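Long-range contacts in angiotensin-converting enzyme (Anopheles gambiae, PDB 6S1Y), which probably acts as a zinc-dependent metallopeptidase that removes dipeptides from the C-terminal ends of peptides, as other angiotensin-converting enzymes do: residues A120-Y125 with Y154-W159; S464-G468 with W596-Q600; F421-G425 with Y575-L579. All coordinates share one frame. Numbering follows the deposited sequence.

Contact 1 (A120-Y125 with Y154-W159)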
loop_
_atom_site.group_PDB
_atom_site.type_symbol
_atom_site.label_atom_id
_atom_site.label_comp_id
_atom_site.label_asym_id
_atom_site.label_seq_id
_atom_site.Cartn_x
_atom_site.Cartn_y
_atom_site.Cartn_z
ATOM N N ALA A 120 -12.555 -1.292 -16.832
ATOM C CA ALA A 120 -13.792 -0.534 -16.728
ATOM C C ALA A 120 -13.648 0.835 -17.367
ATOM O O ALA A 120 -12.621 1.494 -17.210
ATOM C CB ALA A 120 -14.187 -0.367 -15.265
ATOM N N LYS A 121 -14.694 1.274 -18.073
ATOM C CA LYS A 121 -14.734 2.592 -18.698
ATOM C C LYS A 121 -16.091 3.217 -18.438
ATOM O O LYS A 121 -17.066 2.522 -18.168
ATOM C CB LYS A 121 -14.472 2.525 -20.223
ATOM C CG LYS A 121 -13.152 1.837 -20.569
ATOM C CD LYS A 121 -12.302 2.653 -21.538
ATOM C CE LYS A 121 -10.843 2.169 -21.553
ATOM N NZ LYS A 121 -10.769 0.673 -21.399
ATOM N N PHE A 122 -16.161 4.543 -18.565
ATOM C CA PHE A 122 -17.335 5.257 -18.075
ATOM C C PHE A 122 -17.708 6.406 -18.988
ATOM O O PHE A 122 -16.844 7.025 -19.616
ATOM C CB PHE A 122 -17.074 5.777 -16.656
ATOM C CG PHE A 122 -16.645 4.704 -15.710
ATOM C CD1 PHE A 122 -17.590 3.920 -15.062
ATOM C CD2 PHE A 122 -15.304 4.437 -15.512
ATOM C CE1 PHE A 122 -17.199 2.909 -14.199
ATOM C CE2 PHE A 122 -14.906 3.430 -14.645
ATOM C CZ PHE A 122 -15.856 2.658 -13.993
ATOM N N CYS A 123 -19.012 6.687 -19.021
ATOM C CA CYS A 123 -19.542 7.859 -19.708
ATOM C C CYS A 123 -19.457 9.103 -18.821
ATOM O O CYS A 123 -19.678 9.052 -17.605
ATOM C CB CYS A 123 -20.993 7.617 -20.123
ATOM S SG CYS A 123 -21.186 6.299 -21.358
ATOM N N ALA A 124 -19.134 10.230 -19.436
ATOM C CA ALA A 124 -18.968 11.451 -18.671
ATOM C C ALA A 124 -20.308 11.906 -18.105
ATOM O O ALA A 124 -21.379 11.691 -18.699
ATOM C CB ALA A 124 -18.358 12.546 -19.535
ATOM N N TYR A 125 -20.240 12.504 -16.912
ATOM C CA TYR A 125 -21.415 13.091 -16.287
ATOM C C TYR A 125 -22.031 14.087 -17.251
ATOM O O TYR A 125 -21.369 15.040 -17.679
ATOM C CB TYR A 125 -21.009 13.768 -14.971
ATOM C CG TYR A 125 -22.131 14.365 -14.143
ATOM C CD1 TYR A 125 -23.131 13.570 -13.623
ATOM C CD2 TYR A 125 -22.155 15.720 -13.849
ATOM C CE1 TYR A 125 -24.140 14.104 -12.857
ATOM C CE2 TYR A 125 -23.164 16.265 -13.075
ATOM C CZ TYR A 125 -24.153 15.445 -12.584
ATOM O OH TYR A 125 -25.186 15.946 -11.809
ATOM N N TYR A 154 -22.339 10.658 -8.811
ATOM C CA TYR A 154 -22.515 9.894 -10.046
ATOM C C TYR A 154 -21.311 8.996 -10.309
ATOM O O TYR A 154 -21.456 7.789 -10.531
ATOM C CB TYR A 154 -22.751 10.848 -11.231
ATOM C CG TYR A 154 -22.563 10.216 -12.610
ATOM C CD1 TYR A 154 -23.588 9.512 -13.215
ATOM C CD2 TYR A 154 -21.357 10.335 -13.295
ATOM C CE1 TYR A 154 -23.421 8.936 -14.463
ATOM C CE2 TYR A 154 -21.182 9.768 -14.540
ATOM C CZ TYR A 154 -22.225 9.071 -15.125
ATOM O OH TYR A 154 -22.055 8.490 -16.375
ATOM N N TYR A 155 -20.102 9.551 -10.255
ATOM C CA TYR A 155 -18.949 8.722 -10.576
ATOM C C TYR A 155 -18.708 7.669 -9.510
ATOM O O TYR A 155 -18.248 6.568 -9.812
ATOM C CB TYR A 155 -17.698 9.570 -10.777
ATOM C CG TYR A 155 -17.693 10.347 -12.087
ATOM C CD1 TYR A 155 -17.594 9.699 -13.328
ATOM C CD2 TYR A 155 -17.780 11.736 -12.082
ATOM C CE1 TYR A 155 -17.589 10.420 -14.515
ATOM C CE2 TYR A 155 -17.790 12.452 -13.255
ATOM C CZ TYR A 155 -17.685 11.802 -14.468
ATOM O OH TYR A 155 -17.687 12.560 -15.616
ATOM N N TRP A 156 -18.954 8.003 -8.244
ATOM C CA TRP A 156 -18.819 6.997 -7.188
ATOM C C TRP A 156 -19.735 5.814 -7.474
ATOM O O TRP A 156 -19.294 4.659 -7.487
ATOM C CB TRP A 156 -19.123 7.625 -5.831
ATOM C CG TRP A 156 -18.810 6.762 -4.654
ATOM C CD1 TRP A 156 -17.760 6.901 -3.793
ATOM C CD2 TRP A 156 -19.560 5.637 -4.187
ATOM N NE1 TRP A 156 -17.812 5.924 -2.808
ATOM C CE2 TRP A 156 -18.906 5.140 -3.032
ATOM C CE3 TRP A 156 -20.728 4.995 -4.629
ATOM C CZ2 TRP A 156 -19.362 4.021 -2.334
ATOM C CZ3 TRP A 156 -21.186 3.873 -3.926
ATOM C CH2 TRP A 156 -20.507 3.408 -2.790
ATOM N N VAL A 157 -21.007 6.104 -7.778
ATOM C CA VAL A 157 -21.983 5.058 -8.084
ATOM C C VAL A 157 -21.585 4.267 -9.330
ATOM O O VAL A 157 -21.661 3.030 -9.349
ATOM C CB VAL A 157 -23.383 5.670 -8.243
ATOM C CG1 VAL A 157 -24.367 4.634 -8.824
ATOM C CG2 VAL A 157 -23.866 6.216 -6.886
ATOM N N GLN A 158 -21.184 4.965 -10.396
ATOM C CA GLN A 158 -20.697 4.289 -11.595
ATOM C C GLN A 158 -19.554 3.340 -11.269
ATOM O O GLN A 158 -19.563 2.169 -11.672
ATOM C CB GLN A 158 -20.236 5.321 -12.616
ATOM C CG GLN A 158 -21.373 6.109 -13.235
ATOM C CD GLN A 158 -22.127 5.310 -14.264
ATOM O OE1 GLN A 158 -21.527 4.604 -15.096
ATOM N NE2 GLN A 158 -23.446 5.416 -14.234
ATOM N N TRP A 159 -18.551 3.830 -10.540
ATOM C CA TRP A 159 -17.365 3.022 -10.287
ATOM C C TRP A 159 -17.717 1.744 -9.536
ATOM O O TRP A 159 -17.332 0.641 -9.948
ATOM C CB TRP A 159 -16.321 3.823 -9.500
ATOM C CG TRP A 159 -15.159 2.947 -9.118
ATOM C CD1 TRP A 159 -14.901 2.398 -7.894
ATOM C CD2 TRP A 159 -14.120 2.474 -9.992
ATOM N NE1 TRP A 159 -13.769 1.615 -7.947
ATOM C CE2 TRP A 159 -13.266 1.657 -9.220
ATOM C CE3 TRP A 159 -13.825 2.676 -11.350
ATOM C CZ2 TRP A 159 -12.142 1.043 -9.760
ATOM C CZ3 TRP A 159 -12.718 2.065 -11.882
ATOM C CH2 TRP A 159 -11.892 1.247 -11.093
HETATM O O HOH W 1 -20.925 4.876 -17.714
#

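Contact 2 (S464-G468 with W596-Q600)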
loop_
_atom_site.group_PDB
_atom_site.type_symbol
_atom_site.label_atom_id
_atom_site.label_comp_id
_atom_site.label_asym_id
_atom_site.label_seq_id
_atom_site.Cartn_x
_atom_site.Cartn_y
_atom_site.Cartn_z
ATOM N N SER A 464 -17.575 2.140 8.606
ATOM C CA SER A 464 -18.148 3.184 9.447
ATOM C C SER A 464 -17.554 3.130 10.848
ATOM O O SER A 464 -17.155 4.165 11.398
ATOM C CB SER A 464 -19.675 3.040 9.482
ATOM O OG SER A 464 -20.265 3.981 10.358
ATOM N N ARG A 465 -17.433 1.943 11.427
ATOM C CA ARG A 465 -16.965 1.854 12.813
ATOM C C ARG A 465 -15.566 2.435 12.963
ATOM O O ARG A 465 -15.301 3.238 13.866
ATOM C CB ARG A 465 -16.995 0.410 13.300
ATOM C CG ARG A 465 -16.239 0.216 14.616
ATOM C CD ARG A 465 -16.785 -0.936 15.459
ATOM N NE ARG A 465 -15.994 -1.072 16.692
ATOM C CZ ARG A 465 -16.167 -0.326 17.787
ATOM N NH1 ARG A 465 -15.401 -0.523 18.849
ATOM N NH2 ARG A 465 -17.113 0.605 17.824
ATOM N N TYR A 466 -14.653 2.072 12.074
ATOM C CA TYR A 466 -13.273 2.465 12.281
ATOM C C TYR A 466 -12.870 3.728 11.531
ATOM O O TYR A 466 -11.942 4.418 11.986
ATOM C CB TYR A 466 -12.354 1.297 11.927
ATOM C CG TYR A 466 -12.545 0.147 12.891
ATOM C CD1 TYR A 466 -12.000 0.191 14.169
ATOM C CD2 TYR A 466 -13.315 -0.964 12.546
ATOM C CE1 TYR A 466 -12.193 -0.856 15.066
ATOM C CE2 TYR A 466 -13.516 -2.004 13.447
ATOM C CZ TYR A 466 -12.946 -1.938 14.697
ATOM O OH TYR A 466 -13.143 -2.957 15.594
ATOM N N SER A 467 -13.553 4.089 10.436
ATOM C CA SER A 467 -13.157 5.288 9.699
ATOM C C SER A 467 -14.200 6.384 9.734
ATOM O O SER A 467 -13.878 7.522 9.416
ATOM C CB SER A 467 -12.869 4.967 8.230
ATOM O OG SER A 467 -11.698 4.204 8.121
ATOM N N GLY A 468 -15.435 6.071 10.117
ATOM C CA GLY A 468 -16.447 7.110 10.189
ATOM C C GLY A 468 -16.760 7.727 8.850
ATOM O O GLY A 468 -16.965 8.945 8.775
ATOM N N TRP A 596 -19.179 9.687 15.933
ATOM C CA TRP A 596 -20.274 9.577 14.986
ATOM C C TRP A 596 -21.225 8.430 15.332
ATOM O O TRP A 596 -20.817 7.352 15.762
ATOM C CB TRP A 596 -19.725 9.362 13.562
ATOM C CG TRP A 596 -18.772 8.187 13.489
ATOM C CD1 TRP A 596 -19.095 6.879 13.269
ATOM C CD2 TRP A 596 -17.357 8.226 13.632
ATOM N NE1 TRP A 596 -17.957 6.096 13.256
ATOM C CE2 TRP A 596 -16.882 6.907 13.493
ATOM C CE3 TRP A 596 -16.436 9.252 13.843
ATOM C CZ2 TRP A 596 -15.545 6.589 13.584
ATOM C CZ3 TRP A 596 -15.105 8.927 13.938
ATOM C CH2 TRP A 596 -14.675 7.603 13.808
ATOM N N THR A 597 -22.495 8.647 15.044
ATOM C CA THR A 597 -23.440 7.547 15.024
ATOM C C THR A 597 -23.064 6.547 13.932
ATOM O O THR A 597 -22.285 6.837 13.036
ATOM C CB THR A 597 -24.840 8.122 14.824
ATOM O OG1 THR A 597 -24.872 8.930 13.648
ATOM C CG2 THR A 597 -25.178 9.018 15.995
ATOM N N ASP A 598 -23.618 5.331 14.044
ATOM C CA ASP A 598 -23.408 4.307 13.026
ATOM C C ASP A 598 -24.061 4.703 11.715
ATOM O O ASP A 598 -25.156 5.271 11.703
ATOM C CB ASP A 598 -24.018 2.957 13.436
ATOM C CG ASP A 598 -23.408 2.362 14.702
ATOM O OD1 ASP A 598 -22.494 2.971 15.316
ATOM O OD2 ASP A 598 -23.875 1.258 15.083
ATOM N N SER A 599 -23.425 4.353 10.601
ATOM C CA SER A 599 -24.008 4.627 9.294
ATOM C C SER A 599 -25.304 3.850 9.086
ATOM O O SER A 599 -25.429 2.698 9.489
ATOM C CB SER A 599 -23.026 4.268 8.186
ATOM O OG SER A 599 -23.612 4.540 6.924
ATOM N N GLN A 600 -26.254 4.484 8.405
ATOM C CA GLN A 600 -27.489 3.843 7.976
ATOM C C GLN A 600 -27.514 3.627 6.468
ATOM O O GLN A 600 -28.581 3.414 5.892
ATOM C CB GLN A 600 -28.692 4.688 8.399
ATOM C CG GLN A 600 -28.832 4.846 9.915
ATOM C CD GLN A 600 -29.891 5.869 10.305
ATOM O OE1 GLN A 600 -30.130 6.852 9.594
ATOM N NE2 GLN A 600 -30.510 5.654 11.445
HETATM O O HOH W 2 -19.909 3.394 12.763
#

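Contact 3 (F421-G425 with Y575-L579)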
loop_
_atom_site.group_PDB
_atom_site.type_symbol
_atom_site.label_atom_id
_atom_site.label_comp_id
_atom_site.label_asym_id
_atom_site.label_seq_id
_atom_site.Cartn_x
_atom_site.Cartn_y
_atom_site.Cartn_z
ATOM N N PHE A 421 1.371 20.265 9.407
ATOM C CA PHE A 421 0.953 19.112 10.207
ATOM C C PHE A 421 -0.398 18.576 9.735
ATOM O O PHE A 421 -0.639 17.359 9.716
ATOM C CB PHE A 421 0.852 19.496 11.692
ATOM C CG PHE A 421 2.128 20.022 12.302
ATOM C CD1 PHE A 421 3.377 19.704 11.775
ATOM C CD2 PHE A 421 2.073 20.852 13.412
ATOM C CE1 PHE A 421 4.565 20.224 12.353
ATOM C CE2 PHE A 421 3.242 21.368 14.003
ATOM C CZ PHE A 421 4.486 21.048 13.478
ATOM N N TYR A 422 -1.313 19.482 9.396
ATOM C CA TYR A 422 -2.639 19.083 8.943
ATOM C C TYR A 422 -2.549 18.272 7.665
ATOM O O TYR A 422 -3.081 17.160 7.584
ATOM C CB TYR A 422 -3.495 20.323 8.730
ATOM C CG TYR A 422 -4.877 20.034 8.260
ATOM C CD1 TYR A 422 -5.833 19.486 9.139
ATOM C CD2 TYR A 422 -5.258 20.291 6.941
ATOM C CE1 TYR A 422 -7.123 19.210 8.712
ATOM C CE2 TYR A 422 -6.557 20.038 6.509
ATOM C CZ TYR A 422 -7.481 19.488 7.401
ATOM O OH TYR A 422 -8.758 19.216 6.998
ATOM N N ARG A 423 -1.878 18.810 6.652
ATOM C CA ARG A 423 -1.695 18.059 5.423
ATOM C C ARG A 423 -1.150 16.667 5.717
ATOM O O ARG A 423 -1.664 15.668 5.197
ATOM C CB ARG A 423 -0.756 18.807 4.470
ATOM C CG ARG A 423 -0.410 17.965 3.220
ATOM C CD ARG A 423 0.321 18.752 2.144
ATOM N NE ARG A 423 -0.606 19.619 1.425
ATOM C CZ ARG A 423 -1.377 19.214 0.417
ATOM N NH1 ARG A 423 -1.317 17.963 -0.014
ATOM N NH2 ARG A 423 -2.202 20.075 -0.166
ATOM N N ALA A 424 -0.102 16.576 6.554
ATOM C CA ALA A 424 0.442 15.253 6.847
ATOM C C ALA A 424 -0.630 14.342 7.465
ATOM O O ALA A 424 -0.741 13.170 7.099
ATOM C CB ALA A 424 1.665 15.360 7.766
ATOM N N GLY A 425 -1.426 14.867 8.403
ATOM C CA GLY A 425 -2.454 14.047 9.030
ATOM C C GLY A 425 -3.468 13.505 8.041
ATOM O O GLY A 425 -3.837 12.321 8.093
ATOM N N TYR A 575 5.136 11.906 16.030
ATOM C CA TYR A 575 5.122 12.693 14.803
ATOM C C TYR A 575 3.898 13.591 14.749
ATOM O O TYR A 575 3.990 14.774 14.390
ATOM C CB TYR A 575 5.151 11.740 13.596
ATOM C CG TYR A 575 5.250 12.404 12.245
ATOM C CD1 TYR A 575 4.107 12.835 11.582
ATOM C CD2 TYR A 575 6.474 12.561 11.618
ATOM C CE1 TYR A 575 4.178 13.432 10.336
ATOM C CE2 TYR A 575 6.567 13.168 10.360
ATOM C CZ TYR A 575 5.401 13.597 9.725
ATOM O OH TYR A 575 5.448 14.190 8.497
ATOM N N PHE A 576 2.741 13.038 15.110
ATOM C CA PHE A 576 1.471 13.750 15.071
ATOM C C PHE A 576 1.053 14.335 16.419
ATOM O O PHE A 576 -0.111 14.700 16.579
ATOM C CB PHE A 576 0.353 12.829 14.571
ATOM C CG PHE A 576 0.457 12.504 13.126
ATOM C CD1 PHE A 576 0.268 13.477 12.178
ATOM C CD2 PHE A 576 0.790 11.225 12.713
ATOM C CE1 PHE A 576 0.397 13.178 10.847
ATOM C CE2 PHE A 576 0.923 10.930 11.373
ATOM C CZ PHE A 576 0.726 11.892 10.452
ATOM N N ASP A 577 1.955 14.434 17.394
ATOM C CA ASP A 577 1.458 14.991 18.652
ATOM C C ASP A 577 1.157 16.483 18.524
ATOM O O ASP A 577 0.159 16.939 19.085
ATOM C CB ASP A 577 2.427 14.759 19.813
ATOM C CG ASP A 577 1.836 15.214 21.153
ATOM O OD1 ASP A 577 0.906 14.548 21.682
ATOM O OD2 ASP A 577 2.261 16.284 21.640
ATOM N N PRO A 578 1.982 17.285 17.838
ATOM C CA PRO A 578 1.632 18.714 17.721
ATOM C C PRO A 578 0.291 18.931 17.025
ATOM O O PRO A 578 -0.484 19.816 17.419
ATOM C CB PRO A 578 2.809 19.306 16.926
ATOM C CG PRO A 578 3.962 18.350 17.176
ATOM C CD PRO A 578 3.317 16.985 17.272
ATOM N N LEU A 579 -0.021 18.124 16.013
ATOM C CA LEU A 579 -1.324 18.233 15.376
ATOM C C LEU A 579 -2.431 17.838 16.349
ATOM O O LEU A 579 -3.453 18.527 16.456
ATOM C CB LEU A 579 -1.380 17.359 14.123
ATOM C CG LEU A 579 -2.740 17.316 13.412
ATOM C CD1 LEU A 579 -3.068 18.715 12.868
ATOM C CD2 LEU A 579 -2.781 16.272 12.288
#

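Contact 1 (A120-Y125 with Y154-W159)
The segment 120-125 runs as an extended chain along helix 149-163 and opposite to its direction: the CA atoms of Phe122 and Gln158 are 7.4 Å apart, and those of Tyr125 and Tyr154, one helical turn earlier, 7.1 Å. A disulfide-closed loop is thereby laid on a helix of this largely helical peptidase fold. Cys123 is bonded to Cys131, while backbone hydrogen bonds of Phe122 with Leu133 and Ala124 with Lys130 pair the two arms of the loop.

No backbone-to-backbone hydrogen bond joins the segments; the direct hydrogen bonds come from side chains of the helix. Two successive tyrosines take opposite roles: Tyr154 OH donates to Cys123 O at 2.7 Å, whereas Tyr155 OH accepts from Tyr125 N at 2.9 Å in an almost straight bond. The Tyr125 ring lies obliquely against that of Tyr154, its CD1 3.5 Å from Tyr154 CG.

Nearer the helix 100-119, Phe122 points into the interface and buries the most surface of any residue in the contact. Its CZ meets Trp159 CE3 at 3.3 Å, rim to rim, and its CE1 lies 3.5 Å from Gln158 O. The indole of Trp159 also packs edge-to-face with Tyr117, and its NE1 is hydrogen-bonded to Ala484 O, whose residue precedes Lys485 of the ligand pocket. A single water completes the polar pairing between loop and helix: it accepts from Cys123 N at 2.9 Å and donates to Gln158 OE1 at 2.7 Å.

Contact 2 (S464-G468 with W596-Q600)
The glycine-terminated C end of helix 455-467 meets the loop 596-600, extended from Trp596 to Ser599, near the C terminus of the protein; the disulfide Cys457-Cys602 ties the same helix to the chain just after this segment. Ser464 supplies the key acceptors. Its carbonyl O takes the helical bond from Gly468 N at 2.9 Å and a weak, bent one from Trp596 NE1 at 2.8 Å. Ser464 OG accepts a hydrogen bond from Ser599 N at 3.2 Å and is hydrogen-bonded to a water whose O lies 2.5 Å from it; the same water weakly accepts one from Trp596 NE1, 3.4 Å from its O. The hydroxyl of Ser599 turns instead to Glu470 and Lys601 N, and Gly468 O is taken by His222 of helix 203-233.

Gly468 leaves the helix with positive phi, its CA over one face of the Trp596 indole. A CB there would come within 2.8 Å of Trp596 CE2; without one, Gly468 CA makes a CH-pi contact, 3.6 Å from the centroid of the five-membered ring of Trp596.

Contact 3 (F421-G425 with Y575-L579)
Leu579 and Phe421 bury almost equal areas, 72 and 71 Å², and Ala424 comes next with 42 Å². Leu579 and Phe421 face each other directly: their CA atoms are 5.7 Å apart, and Phe421 CB lies 3.9 Å from Leu579 CB. Leu579 then spreads over the helix backbone. Its CD2 is 3.5 Å from Phe421 O and 4.0 Å from Gly425 CA, while its CD1 sits 4.0 Å from Tyr422 CA. Gly425 makes room for this branch, since a CB at that position would lie only 2.6 Å from Leu579 CD2.

The Phe421 ring extends past Leu579 to the proline in the first turn of helix 577-590, with Phe421 CE2 3.6 Å from Pro578 CB. The contact is thus helix-to-helix packing, in which the start of helix 577-590 abuts the middle of helix 414-429. Phe576, the one residue separating helix 570-575 from helix 577-590, occupies the N-cap position and sends its ring to helix 414-429. No hydrogen bond crosses the interface. On another face of helix 414-429, Tyr422 packs against Leu221 and Val225 of helix 203-233 and bonds through its hydroxyl to Thr264.

One turn along from Phe421, Ala424 packs against the neighbouring rings of Tyr575 and Phe576, at the break between the two helices. Its CB is 4.0 Å from Phe576 CE1 and 4.1 Å from Tyr575 CE1, and lies near the plane of the Tyr575 ring, at its edge. Phe576 CE1 also approaches the peptide that follows, at 3.7 Å from Ala424 C and 3.5 Å from Gly425 N.

How the contacts relate
From the N terminus, contact 1 is complete first: it closes a loop of 28 intervening residues, which includes helix 135-145, and ends before the other two begin. Contact 3 opens next on helix 414-429, and contact 2 on helix 455-467. Contact 3 closes at residues 575-579 and contact 2 at 596-600, so these two long loops, of 149 and 127 residues, cross. Together they bring the C-terminal part of the chain back onto two helices that are close in sequence. No two contacts touch: centres of contacts 2 and 3 are about 23 Å apart, and contact 1, on helix 149-163, lies about 25 Å from contact 2 and 34 Å from contact 3, centre to centre.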